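Local coordinates for lipoprotein, putative (Bacillus anthracis, PDB 4O4A) that is of unknown function but, as a putative lipoprotein of the DUF6843 family, is probably tethered to the bacterial membrane through a lipid, at residues T30-P35 and V63-D68; E39-V44 and H148-K153; I104-T109 and A122-T127. One frame throughout, in Å; residues are numbered along the deposited sequence.

Interaction 1 (T30-P35 and V63-D68); sequences TIYLIP and VTFAAD
Val63 O is held from the neighbouring strand by two groups: Leu33 N donates a nearly straight hydrogen bond of 2.7 Å, and Tyr32 CA adds a weaker C-H contact at 3.5 Å. Val63 N in turn reaches Ile31 O at 2.8 Å, and Phe65 N reaches Leu33 O at 3.0 Å. Both strands donate, and Val63 bonds to Ile31 and Leu33, the residues flanking Tyr32, the pattern of a parallel pair within a mixed sheet, here joining strands 30-35 and 60-64.

Tyr32 and Val63 lie side by side on one face, where Tyr32 CD1 meets Val63 CB at 3.8 Å; the beta-branched valine lays its carbons alongside the phenol ring. The methyl CG2 of Thr30 lies over one face of that ring, displaced toward its rim. On the sheet face that carries Leu33 and Thr64, Leu33 CD1 approaches Thr64 OG1. Phe65 follows the last bridge. Its CG lies anti to its carbonyl carbon (chi1 -70°), which lays the ring back over the paired strand, CE2 obliquely 3.9 Å from Tyr32 CD1 and CD2 3.9 Å from Ile34 CG1. Pro35, lacking an N-H to donate, suits the place where the pairing ends, and its CD packs on Phe65 CB.

Phe65 also touches Leu42 and Val44 of strand 40-45, and Val63 touches Val44. Regular backbone bonds therefore set the strand spacing, while apolar groups on the Tyr32 face tie this sheet into the buried interior.

Interaction 2 (E39-V44 and H148-K153); sequences EGDLIV and HPAEKK
Asp41 and Ile43, on the same side of strand 40-45, meet the first turn of helix 149-166, which packs against the four-stranded sheet with His148 as its N-cap. The short strand and helix axes pass 8.9 Å apart at 42°.

His148 has CG anti to its backbone N (chi1 -167°), swinging the imidazole over the first turn, so that ND1 faces the N-H of Ala150. It accepts that N-H at 3.2 Å, close to the ring plane, so a histidine does the work more often given to serine or aspartate. The same ring turns CE1 to the strand, and Asp41 OD1 lies at the ring edge, 3.3 Å from CE1, with carboxylate and imidazole planes 58° apart. Asp41 OD2 approaches Pro149 CB and makes a salt bridge to Arg140. A carboxylate so near the helix N-terminus would probably be stabilised by the helix dipole as well. Ala150, with its short side chain, lets the carboxylate in close: its CB is 3.9 Å from Asp41 CG.

One turn on, Lys153 and Ile43 run alongside each other, pointing opposite ways. The lysine is extended through chi1 and chi2, and its methylenes serve as an apolar surface: CG lies 3.6 Å from Ile43 CD1. Ile43 suits this place because its long branch reaches across to the helix, where it also touches Met154 and Leu157. The lysine then bends at chi3 and chi4, carrying its ammonium toward Asp68 O, where the modelled bond is too short to be trusted in detail. On the way the bend brings Lys153 CE to 3.6 Å from Asp41 O, an oxygen that is hydrogen-bonded to Tyr38 OH.

Interaction 3 (I104-T109 and A122-T127); sequences IHFSST and ANLEVT
Ser108 holds OG between its backbone N and carbonyl carbon (chi1 66°), while Asn123 has CG anti to its carbonyl carbon (chi1 -78°); together these torsions bring OG and ND2 into a hydrogen bond of 3.1 Å on one face of the hairpin formed by strands 104-114 and 117-126. Beneath it lies a classic beta bulge: two residues of one strand, Ser107 and Ser108, are set against the single Asn123 of the other. Asn123 O accepts from Ser107 N at 2.8 Å and Ser108 N at 3.2 Å, the two donors arriving from the same face of the carbonyl plane. Asn123 N returns a bond to Ser108 O. Serines are small enough for the extra residue to be accommodated, and the hydroxyl of Ser108 is put to use by the asparagine.

Before the bulge the pairing is regular. His105 and Glu125 form a hydrogen-bonded pair through both backbone bonds, yet their side chains turn to other partners, His105 ND1 to Ser136 O and Glu125 OE2 to Arg140 in a salt bridge. Where they meet, Glu125 OE1 comes at the imidazole edge, with the ring and carboxylate planes 78° apart.

The opposite face, with Ile104, Phe106, Leu124 and Val126, is largely apolar. Ile104 CD1 reaches Val126 CG2 at 3.8 Å, and Leu124, which also packs on Leu42, touches both Ile104 and Phe106 with CD2. The Phe106 ring has Asn123 O over one face, and its CD1 lies 3.7 Å from Leu124 CD2.

Overall arrangement
The three contacts span two mixed sheets and a helix. Interaction 1 belongs to the five-stranded sheet; interactions 2 and 3 share the four-stranded one, where strands 40-45 and 117-126 are antiparallel neighbours, and their centres lie about 8 Å apart. Strand 40-45 is common ground: Leu42 and Val44 pack against Phe65 of interaction 1, about 13 Å away between centres, while Leu42 and Gly40 bond to Leu124 and Val126. Along the chain interactions 1 and 2 interleave, and interaction 3 is nested inside the loop closed by interaction 2. Helix 149-166 thus returns late in the chain to cover a sheet begun early.

Interaction 1 (T30-P35 and V63-D68)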
ATOM      1  N   THR B  30      18.092  -8.536  34.053  1.00 41.05           N
ATOM      2  CA  THR B  30      18.608  -8.141  32.750  1.00 39.84           C
ATOM      3  C   THR B  30      18.386  -6.649  32.490  1.00 39.42           C
ATOM      4  O   THR B  30      17.332  -6.108  32.787  1.00 35.67           O
ATOM      5  CB  THR B  30      17.985  -8.950  31.616  1.00 38.15           C
ATOM      6  OG1 THR B  30      18.234 -10.330  31.858  1.00 38.27           O
ATOM      7  CG2 THR B  30      18.598  -8.550  30.266  1.00 39.12           C
ATOM      8  N   ILE B  31      19.404  -6.017  31.920  1.00 39.50           N
ATOM      9  CA  ILE B  31      19.366  -4.620  31.555  1.00 39.43           C
ATOM     10  C   ILE B  31      19.411  -4.562  30.045  1.00 40.43           C
ATOM     11  O   ILE B  31      20.295  -5.166  29.433  1.00 45.50           O
ATOM     12  CB  ILE B  31      20.588  -3.869  32.095  1.00 40.24           C
ATOM     13  CG1 ILE B  31      20.466  -3.696  33.599  1.00 41.61           C
ATOM     14  CG2 ILE B  31      20.702  -2.500  31.452  1.00 40.73           C
ATOM     15  CD1 ILE B  31      21.677  -3.052  34.242  1.00 41.48           C
ATOM     16  N   TYR B  32      18.463  -3.855  29.445  1.00 36.87           N
ATOM     17  CA  TYR B  32      18.423  -3.724  28.000  1.00 36.81           C
ATOM     18  C   TYR B  32      18.797  -2.308  27.626  1.00 36.07           C
ATOM     19  O   TYR B  32      18.188  -1.367  28.106  1.00 34.38           O
ATOM     20  CB  TYR B  32      17.028  -4.044  27.465  1.00 34.54           C
ATOM     21  CG  TYR B  32      16.603  -5.465  27.704  1.00 34.80           C
ATOM     22  CD1 TYR B  32      16.885  -6.458  26.777  1.00 38.15           C
ATOM     23  CD2 TYR B  32      15.933  -5.831  28.867  1.00 34.63           C
ATOM     24  CE1 TYR B  32      16.487  -7.771  26.996  1.00 38.67           C
ATOM     25  CE2 TYR B  32      15.543  -7.140  29.107  1.00 35.30           C
ATOM     26  CZ  TYR B  32      15.818  -8.104  28.167  1.00 37.26           C
ATOM     27  OH  TYR B  32      15.426  -9.395  28.393  1.00 37.78           O
ATOM     28  N   LEU B  33      19.800  -2.168  26.767  1.00 36.26           N
ATOM     29  CA  LEU B  33      20.236  -0.864  26.300  1.00 36.98           C
ATOM     30  C   LEU B  33      19.823  -0.701  24.851  1.00 39.02           C
ATOM     31  O   LEU B  33      20.291  -1.431  23.980  1.00 43.02           O
ATOM     32  CB  LEU B  33      21.741  -0.742  26.419  1.00 38.26           C
ATOM     33  CG  LEU B  33      22.275  -1.021  27.818  1.00 38.56           C
ATOM     34  CD1 LEU B  33      23.785  -0.880  27.841  1.00 40.17           C
ATOM     35  CD2 LEU B  33      21.646  -0.092  28.842  1.00 38.72           C
ATOM     36  N   ILE B  34      18.921   0.239  24.605  1.00 40.46           N
ATOM     37  CA  ILE B  34      18.425   0.501  23.275  1.00 43.47           C
ATOM     38  C   ILE B  34      18.978   1.829  22.737  1.00 45.50           C
ATOM     39  O   ILE B  34      18.992   2.834  23.441  1.00 48.92           O
ATOM     40  CB  ILE B  34      16.874   0.635  23.263  1.00 43.12           C
ATOM     41  CG1 ILE B  34      16.171  -0.655  23.670  1.00 42.36           C
ATOM     42  CG2 ILE B  34      16.389   0.996  21.873  1.00 47.64           C
ATOM     43  CD1 ILE B  34      16.132  -0.912  25.146  1.00 46.11           C
ATOM     44  N   PRO B  35      19.424   1.849  21.482  1.00 45.97           N
ATOM     45  CA  PRO B  35      19.839   3.141  20.938  1.00 49.00           C
ATOM     46  C   PRO B  35      18.662   4.112  20.987  1.00 47.98           C
ATOM     47  O   PRO B  35      17.566   3.767  20.562  1.00 46.92           O
ATOM     48  CB  PRO B  35      20.223   2.801  19.504  1.00 49.08           C
ATOM     49  CG  PRO B  35      20.716   1.401  19.593  1.00 48.63           C
ATOM     50  CD  PRO B  35      19.820   0.736  20.608  1.00 47.44           C
ATOM     51  N   VAL B  63      22.216  -6.419  27.897  1.00 37.22           N
ATOM     52  CA  VAL B  63      21.967  -6.615  26.488  1.00 38.39           C
ATOM     53  C   VAL B  63      22.068  -5.273  25.815  1.00 40.32           C
ATOM     54  O   VAL B  63      21.334  -4.353  26.155  1.00 41.71           O
ATOM     55  CB  VAL B  63      20.575  -7.195  26.214  1.00 39.06           C
ATOM     56  CG1 VAL B  63      20.291  -7.197  24.717  1.00 43.44           C
ATOM     57  CG2 VAL B  63      20.460  -8.601  26.771  1.00 39.16           C
ATOM     58  N   THR B  64      22.988  -5.164  24.864  1.00 45.20           N
ATOM     59  CA  THR B  64      23.184  -3.939  24.111  1.00 45.64           C
ATOM     60  C   THR B  64      22.746  -4.186  22.700  1.00 46.49           C
ATOM     61  O   THR B  64      23.317  -5.023  22.009  1.00 53.60           O
ATOM     62  CB  THR B  64      24.652  -3.513  24.086  1.00 47.84           C
ATOM     63  OG1 THR B  64      25.056  -3.133  25.403  1.00 52.25           O
ATOM     64  CG2 THR B  64      24.838  -2.333  23.172  1.00 49.95           C
ATOM     65  N   PHE B  65      21.713  -3.480  22.273  1.00 44.15           N
ATOM     66  CA  PHE B  65      21.220  -3.643  20.928  1.00 43.64           C
ATOM     67  C   PHE B  65      22.042  -2.822  19.972  1.00 44.17           C
ATOM     68  O   PHE B  65      22.499  -1.742  20.297  1.00 46.04           O
ATOM     69  CB  PHE B  65      19.742  -3.237  20.815  1.00 41.04           C
ATOM     70  CG  PHE B  65      18.805  -4.180  21.505  1.00 39.67           C
ATOM     71  CD1 PHE B  65      18.499  -5.407  20.936  1.00 41.04           C
ATOM     72  CD2 PHE B  65      18.222  -3.847  22.722  1.00 39.27           C
ATOM     73  CE1 PHE B  65      17.640  -6.296  21.567  1.00 40.73           C
ATOM     74  CE2 PHE B  65      17.357  -4.726  23.363  1.00 38.19           C
ATOM     75  CZ  PHE B  65      17.066  -5.953  22.784  1.00 38.83           C
ATOM     76  N   ALA B  66      22.213  -3.347  18.775  1.00 44.84           N
ATOM     77  CA  ALA B  66      22.894  -2.628  17.742  1.00 46.20           C
ATOM     78  C   ALA B  66      21.890  -1.613  17.175  1.00 46.37           C
ATOM     79  O   ALA B  66      20.705  -1.625  17.521  1.00 42.20           O
ATOM     80  CB  ALA B  66      23.354  -3.588  16.663  1.00 47.58           C
ATOM     81  N   ALA B  67      22.353  -0.762  16.269  1.00 49.90           N
ATOM     82  CA  ALA B  67      21.490   0.255  15.662  1.00 49.12           C
ATOM     83  C   ALA B  67      20.227  -0.312  14.992  1.00 48.54           C
ATOM     84  O   ALA B  67      19.213   0.378  14.917  1.00 48.50           O
ATOM     85  CB  ALA B  67      22.285   1.076  14.669  1.00 50.65           C
ATOM     86  N   ASP B  68      20.285  -1.557  14.512  1.00 48.47           N
ATOM     87  CA  ASP B  68      19.129  -2.174  13.851  1.00 48.53           C
ATOM     88  C   ASP B  68      18.203  -2.898  14.833  1.00 46.77           C
ATOM     89  O   ASP B  68      17.298  -3.615  14.414  1.00 46.53           O
ATOM     90  CB  ASP B  68      19.571  -3.144  12.742  1.00 50.93           C
ATOM     91  CG  ASP B  68      20.228  -4.407  13.284  1.00 54.47           C
ATOM     92  OD1 ASP B  68      20.582  -4.449  14.488  1.00 53.33           O
ATOM     93  OD2 ASP B  68      20.398  -5.365  12.498  1.00 57.56           O
TER

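Interaction 2 (E39-V44 and H148-K153)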
ATOM      1  N   GLU B  39      13.268   2.685  17.157  1.00 44.87           N
ATOM      2  CA  GLU B  39      11.883   2.443  17.479  1.00 46.00           C
ATOM      3  C   GLU B  39      11.484   1.208  16.713  1.00 44.02           C
ATOM      4  O   GLU B  39      11.835   1.058  15.550  1.00 40.54           O
ATOM      5  CB  GLU B  39      11.011   3.642  17.092  1.00 53.46           C
ATOM      6  CG  GLU B  39       9.581   3.586  17.628  1.00 62.85           C
ATOM      7  CD  GLU B  39       8.830   4.914  17.482  1.00 74.86           C
ATOM      8  OE1 GLU B  39       9.253   5.759  16.656  1.00 76.25           O
ATOM      9  OE2 GLU B  39       7.829   5.122  18.215  1.00 72.86           O
ATOM     10  N   GLY B  40      10.786   0.294  17.377  1.00 42.73           N
ATOM     11  CA  GLY B  40      10.316  -0.887  16.700  1.00 39.95           C
ATOM     12  C   GLY B  40      10.657  -2.193  17.355  1.00 38.80           C
ATOM     13  O   GLY B  40      10.849  -2.272  18.558  1.00 41.80           O
ATOM     14  N   ASP B  41      10.735  -3.216  16.525  1.00 40.04           N
ATOM     15  CA  ASP B  41      10.987  -4.571  16.959  1.00 38.86           C
ATOM     16  C   ASP B  41      12.400  -4.778  17.428  1.00 40.85           C
ATOM     17  O   ASP B  41      13.319  -4.216  16.866  1.00 40.62           O
ATOM     18  CB  ASP B  41      10.708  -5.511  15.810  1.00 39.43           C
ATOM     19  CG  ASP B  41       9.285  -5.404  15.318  1.00 41.82           C
ATOM     20  OD1 ASP B  41       8.361  -5.534  16.148  1.00 41.28           O
ATOM     21  OD2 ASP B  41       9.088  -5.190  14.105  1.00 41.70           O
ATOM     22  N   LEU B  42      12.556  -5.598  18.469  1.00 40.01           N
ATOM     23  CA  LEU B  42      13.851  -5.915  19.037  1.00 38.36           C
ATOM     24  C   LEU B  42      14.006  -7.425  19.117  1.00 38.89           C
ATOM     25  O   LEU B  42      13.062  -8.153  19.458  1.00 37.59           O
ATOM     26  CB  LEU B  42      13.986  -5.335  20.437  1.00 36.94           C
ATOM     27  CG  LEU B  42      13.969  -3.825  20.537  1.00 37.35           C
ATOM     28  CD1 LEU B  42      13.868  -3.399  21.989  1.00 37.84           C
ATOM     29  CD2 LEU B  42      15.198  -3.229  19.896  1.00 40.68           C
ATOM     30  N   ILE B  43      15.204  -7.895  18.816  1.00 38.28           N
ATOM     31  CA  ILE B  43      15.472  -9.305  18.870  1.00 39.66           C
ATOM     32  C   ILE B  43      16.797  -9.580  19.556  1.00 39.28           C
ATOM     33  O   ILE B  43      17.804  -8.928  19.287  1.00 35.92           O
ATOM     34  CB  ILE B  43      15.501  -9.922  17.468  1.00 41.98           C
ATOM     35  CG1 ILE B  43      14.179  -9.663  16.738  1.00 43.49           C
ATOM     36  CG2 ILE B  43      15.768 -11.408  17.565  1.00 42.28           C
ATOM     37  CD1 ILE B  43      14.094 -10.229  15.332  1.00 45.28           C
ATOM     38  N   VAL B  44      16.768 -10.555  20.458  1.00 39.23           N
ATOM     39  CA  VAL B  44      17.959 -10.999  21.152  1.00 39.53           C
ATOM     40  C   VAL B  44      18.097 -12.462  20.828  1.00 39.17           C
ATOM     41  O   VAL B  44      17.129 -13.219  20.964  1.00 45.01           O
ATOM     42  CB  VAL B  44      17.833 -10.867  22.670  1.00 40.20           C
ATOM     43  CG1 VAL B  44      19.131 -11.306  23.332  1.00 42.14           C
ATOM     44  CG2 VAL B  44      17.523  -9.437  23.058  1.00 38.18           C
ATOM     45  N   HIS B 148       3.845 -10.412  10.682  1.00 46.96           N
ATOM     46  CA  HIS B 148       4.346  -9.356  11.541  1.00 43.77           C
ATOM     47  C   HIS B 148       5.770  -9.008  11.081  1.00 44.96           C
ATOM     48  O   HIS B 148       6.564  -9.911  10.795  1.00 44.08           O
ATOM     49  CB  HIS B 148       4.337  -9.805  12.988  1.00 42.99           C
ATOM     50  CG  HIS B 148       4.548  -8.693  13.958  1.00 44.22           C
ATOM     51  ND1 HIS B 148       5.790  -8.168  14.234  1.00 42.24           N
ATOM     52  CD2 HIS B 148       3.671  -8.015  14.737  1.00 48.82           C
ATOM     53  CE1 HIS B 148       5.672  -7.209  15.131  1.00 45.93           C
ATOM     54  NE2 HIS B 148       4.397  -7.102  15.462  1.00 48.55           N
ATOM     55  N   PRO B 149       6.106  -7.702  11.016  1.00 44.76           N
ATOM     56  CA  PRO B 149       7.434  -7.251  10.571  1.00 43.80           C
ATOM     57  C   PRO B 149       8.617  -7.920  11.257  1.00 43.95           C
ATOM     58  O   PRO B 149       9.702  -7.991  10.686  1.00 50.16           O
ATOM     59  CB  PRO B 149       7.412  -5.768  10.895  1.00 44.39           C
ATOM     60  CG  PRO B 149       5.981  -5.391  10.753  1.00 45.06           C
ATOM     61  CD  PRO B 149       5.213  -6.562  11.284  1.00 43.89           C
ATOM     62  N   ALA B 150       8.405  -8.410  12.467  1.00 46.54           N
ATOM     63  CA  ALA B 150       9.448  -9.092  13.239  1.00 48.54           C
ATOM     64  C   ALA B 150       9.833 -10.432  12.639  1.00 47.50           C
ATOM     65  O   ALA B 150      10.946 -10.918  12.879  1.00 49.13           O
ATOM     66  CB  ALA B 150       8.995  -9.287  14.678  1.00 49.80           C
ATOM     67  N   GLU B 151       8.909 -11.032  11.888  1.00 50.08           N
ATOM     68  CA  GLU B 151       9.173 -12.299  11.222  1.00 54.36           C
ATOM     69  C   GLU B 151      10.263 -12.110  10.208  1.00 50.55           C
ATOM     70  O   GLU B 151      11.174 -12.937  10.121  1.00 51.02           O
ATOM     71  CB  GLU B 151       7.927 -12.850  10.514  1.00 59.73           C
ATOM     72  CG  GLU B 151       6.838 -13.311  11.464  1.00 67.43           C
ATOM     73  CD  GLU B 151       7.244 -14.519  12.298  1.00 81.04           C
ATOM     74  OE1 GLU B 151       8.209 -15.235  11.933  1.00 91.70           O
ATOM     75  OE2 GLU B 151       6.585 -14.768  13.328  1.00 97.71           O
ATOM     76  N   LYS B 152      10.197 -11.013   9.459  1.00 48.55           N
ATOM     77  CA  LYS B 152      11.208 -10.757   8.467  1.00 52.12           C
ATOM     78  C   LYS B 152      12.518 -10.384   9.139  1.00 50.47           C
ATOM     79  O   LYS B 152      13.578 -10.855   8.739  1.00 51.66           O
ATOM     80  CB  LYS B 152      10.804  -9.641   7.507  1.00 54.54           C
ATOM     81  CG  LYS B 152      11.804  -9.510   6.363  1.00 60.19           C
ATOM     82  CD  LYS B 152      11.489  -8.364   5.420  1.00 63.95           C
ATOM     83  CE  LYS B 152      12.302  -8.473   4.142  1.00 69.53           C
ATOM     84  NZ  LYS B 152      13.754  -8.622   4.380  1.00 68.71           N
ATOM     85  N   LYS B 153      12.450  -9.518  10.144  1.00 48.03           N
ATOM     86  CA  LYS B 153      13.656  -9.105  10.853  1.00 46.83           C
ATOM     87  C   LYS B 153      14.410 -10.334  11.358  1.00 44.21           C
ATOM     88  O   LYS B 153      15.633 -10.397  11.252  1.00 42.45           O
ATOM     89  CB  LYS B 153      13.318  -8.158  12.006  1.00 46.83           C
ATOM     90  CG  LYS B 153      14.530  -7.739  12.830  1.00 49.61           C
ATOM     91  CD  LYS B 153      14.192  -6.791  13.985  1.00 52.27           C
ATOM     92  CE  LYS B 153      14.251  -5.319  13.615  1.00 54.81           C
ATOM     93  NZ  LYS B 153      15.651  -4.912  13.363  1.00 57.93           N
TER

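Interaction 3 (I104-T109 and A122-T127)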
ATOM      1  N   ILE B 104       7.789  -0.672  26.574  1.00 37.99           N
ATOM      2  CA  ILE B 104       8.293  -1.935  26.147  1.00 36.29           C
ATOM      3  C   ILE B 104       7.200  -2.980  26.070  1.00 35.60           C
ATOM      4  O   ILE B 104       6.352  -3.066  26.952  1.00 36.67           O
ATOM      5  CB  ILE B 104       9.360  -2.421  27.149  1.00 38.54           C
ATOM      6  CG1 ILE B 104      10.593  -1.492  27.145  1.00 41.67           C
ATOM      7  CG2 ILE B 104       9.807  -3.833  26.816  1.00 39.24           C
ATOM      8  CD1 ILE B 104      11.337  -1.463  25.827  1.00 41.36           C
ATOM      9  N   HIS B 105       7.230  -3.780  25.010  1.00 34.76           N
ATOM     10  CA  HIS B 105       6.292  -4.899  24.847  1.00 35.17           C
ATOM     11  C   HIS B 105       7.093  -6.146  24.685  1.00 34.34           C
ATOM     12  O   HIS B 105       7.963  -6.208  23.819  1.00 34.59           O
ATOM     13  CB  HIS B 105       5.358  -4.699  23.656  1.00 36.30           C
ATOM     14  CG  HIS B 105       4.553  -5.917  23.278  1.00 38.09           C
ATOM     15  ND1 HIS B 105       3.665  -6.525  24.139  1.00 42.49           N
ATOM     16  CD2 HIS B 105       4.442  -6.581  22.102  1.00 39.71           C
ATOM     17  CE1 HIS B 105       3.081  -7.542  23.526  1.00 42.79           C
ATOM     18  NE2 HIS B 105       3.532  -7.596  22.286  1.00 41.39           N
ATOM     19  N   PHE B 106       6.839  -7.122  25.548  1.00 36.23           N
ATOM     20  CA  PHE B 106       7.535  -8.372  25.480  1.00 42.30           C
ATOM     21  C   PHE B 106       6.661  -9.269  24.611  1.00 44.36           C
ATOM     22  O   PHE B 106       5.591  -9.671  25.021  1.00 47.09           O
ATOM     23  CB  PHE B 106       7.746  -8.961  26.865  1.00 46.38           C
ATOM     24  CG  PHE B 106       8.847  -9.922  26.903  1.00 57.79           C
ATOM     25  CD1 PHE B 106      10.142  -9.496  27.194  1.00 64.38           C
ATOM     26  CD2 PHE B 106       8.622 -11.240  26.568  1.00 63.60           C
ATOM     27  CE1 PHE B 106      11.186 -10.394  27.190  1.00 70.88           C
ATOM     28  CE2 PHE B 106       9.663 -12.144  26.563  1.00 69.34           C
ATOM     29  CZ  PHE B 106      10.946 -11.722  26.874  1.00 72.10           C
ATOM     30  N   SER B 107       7.126  -9.554  23.403  1.00 46.89           N
ATOM     31  CA  SER B 107       6.337 -10.289  22.421  1.00 50.52           C
ATOM     32  C   SER B 107       6.368 -11.787  22.551  1.00 54.53           C
ATOM     33  O   SER B 107       5.322 -12.410  22.732  1.00 69.73           O
ATOM     34  CB  SER B 107       6.766  -9.916  21.004  1.00 49.75           C
ATOM     35  OG  SER B 107       6.060 -10.715  20.069  1.00 48.66           O
ATOM     36  N   SER B 108       7.543 -12.388  22.438  1.00 50.46           N
ATOM     37  CA  SER B 108       7.623 -13.851  22.521  1.00 51.72           C
ATOM     38  C   SER B 108       9.029 -14.371  22.700  1.00 49.93           C
ATOM     39  O   SER B 108      10.008 -13.657  22.510  1.00 48.24           O
ATOM     40  CB  SER B 108       7.068 -14.488  21.245  1.00 50.21           C
ATOM     41  OG  SER B 108       7.903 -14.173  20.153  1.00 47.57           O
ATOM     42  N   THR B 109       9.107 -15.634  23.084  1.00 51.34           N
ATOM     43  CA  THR B 109      10.373 -16.305  23.266  1.00 52.86           C
ATOM     44  C   THR B 109      10.259 -17.667  22.657  1.00 55.99           C
ATOM     45  O   THR B 109       9.166 -18.176  22.438  1.00 56.26           O
ATOM     46  CB  THR B 109      10.748 -16.471  24.746  1.00 53.80           C
ATOM     47  OG1 THR B 109       9.713 -17.188  25.427  1.00 56.16           O
ATOM     48  CG2 THR B 109      10.914 -15.129  25.394  1.00 53.77           C
ATOM     49  N   ALA B 122      14.444 -13.964  21.891  1.00 37.63           N
ATOM     50  CA  ALA B 122      13.431 -13.160  22.512  1.00 35.68           C
ATOM     51  C   ALA B 122      13.023 -12.043  21.583  1.00 36.56           C
ATOM     52  O   ALA B 122      13.863 -11.409  20.939  1.00 36.96           O
ATOM     53  CB  ALA B 122      13.941 -12.593  23.822  1.00 36.21           C
ATOM     54  N   ASN B 123      11.719 -11.802  21.530  1.00 37.69           N
ATOM     55  CA  ASN B 123      11.150 -10.744  20.726  1.00 37.94           C
ATOM     56  C   ASN B 123      10.552  -9.691  21.609  1.00 38.59           C
ATOM     57  O   ASN B 123       9.670  -9.975  22.423  1.00 44.71           O
ATOM     58  CB  ASN B 123      10.070 -11.293  19.816  1.00 40.56           C
ATOM     59  CG  ASN B 123      10.626 -11.996  18.622  1.00 45.48           C
ATOM     60  OD1 ASN B 123      11.304 -11.382  17.816  1.00 48.75           O
ATOM     61  ND2 ASN B 123      10.304 -13.282  18.470  1.00 50.25           N
ATOM     62  N   LEU B 124      11.057  -8.478  21.480  1.00 40.00           N
ATOM     63  CA  LEU B 124      10.536  -7.360  22.221  1.00 40.83           C
ATOM     64  C   LEU B 124      10.280  -6.254  21.244  1.00 38.42           C
ATOM     65  O   LEU B 124      10.683  -6.313  20.098  1.00 34.13           O
ATOM     66  CB  LEU B 124      11.517  -6.842  23.257  1.00 41.79           C
ATOM     67  CG  LEU B 124      11.914  -7.764  24.394  1.00 47.39           C
ATOM     68  CD1 LEU B 124      13.125  -8.549  23.946  1.00 51.95           C
ATOM     69  CD2 LEU B 124      12.262  -6.961  25.638  1.00 48.85           C
ATOM     70  N   GLU B 125       9.633  -5.216  21.730  1.00 35.70           N
ATOM     71  CA  GLU B 125       9.305  -4.097  20.908  1.00 35.77           C
ATOM     72  C   GLU B 125       9.383  -2.873  21.775  1.00 35.84           C
ATOM     73  O   GLU B 125       8.970  -2.892  22.941  1.00 37.60           O
ATOM     74  CB  GLU B 125       7.907  -4.298  20.355  1.00 36.18           C
ATOM     75  CG  GLU B 125       7.462  -3.254  19.372  1.00 39.19           C
ATOM     76  CD  GLU B 125       6.062  -3.497  18.847  1.00 43.20           C
ATOM     77  OE1 GLU B 125       5.530  -4.616  18.995  1.00 44.34           O
ATOM     78  OE2 GLU B 125       5.486  -2.546  18.279  1.00 47.50           O
ATOM     79  N   VAL B 126       9.900  -1.795  21.212  1.00 35.98           N
ATOM     80  CA  VAL B 126      10.030  -0.557  21.959  1.00 35.49           C
ATOM     81  C   VAL B 126       9.357   0.558  21.205  1.00 39.21           C
ATOM     82  O   VAL B 126       9.247   0.516  19.963  1.00 39.98           O
ATOM     83  CB  VAL B 126      11.512  -0.194  22.173  1.00 33.80           C
ATOM     84  CG1 VAL B 126      12.228   0.032  20.843  1.00 34.84           C
ATOM     85  CG2 VAL B 126      11.655   1.032  23.045  1.00 32.88           C
ATOM     86  N   THR B 127       8.924   1.565  21.958  1.00 42.43           N
ATOM     87  CA  THR B 127       8.326   2.766  21.382  1.00 46.92           C
ATOM     88  C   THR B 127       8.810   3.993  22.145  1.00 54.67           C
ATOM     89  O   THR B 127       9.221   3.904  23.319  1.00 55.44           O
ATOM     90  CB  THR B 127       6.785   2.737  21.443  1.00 45.13           C
ATOM     91  OG1 THR B 127       6.243   3.896  20.820  1.00 44.54           O
ATOM     92  CG2 THR B 127       6.294   2.687  22.874  1.00 46.10           C
TER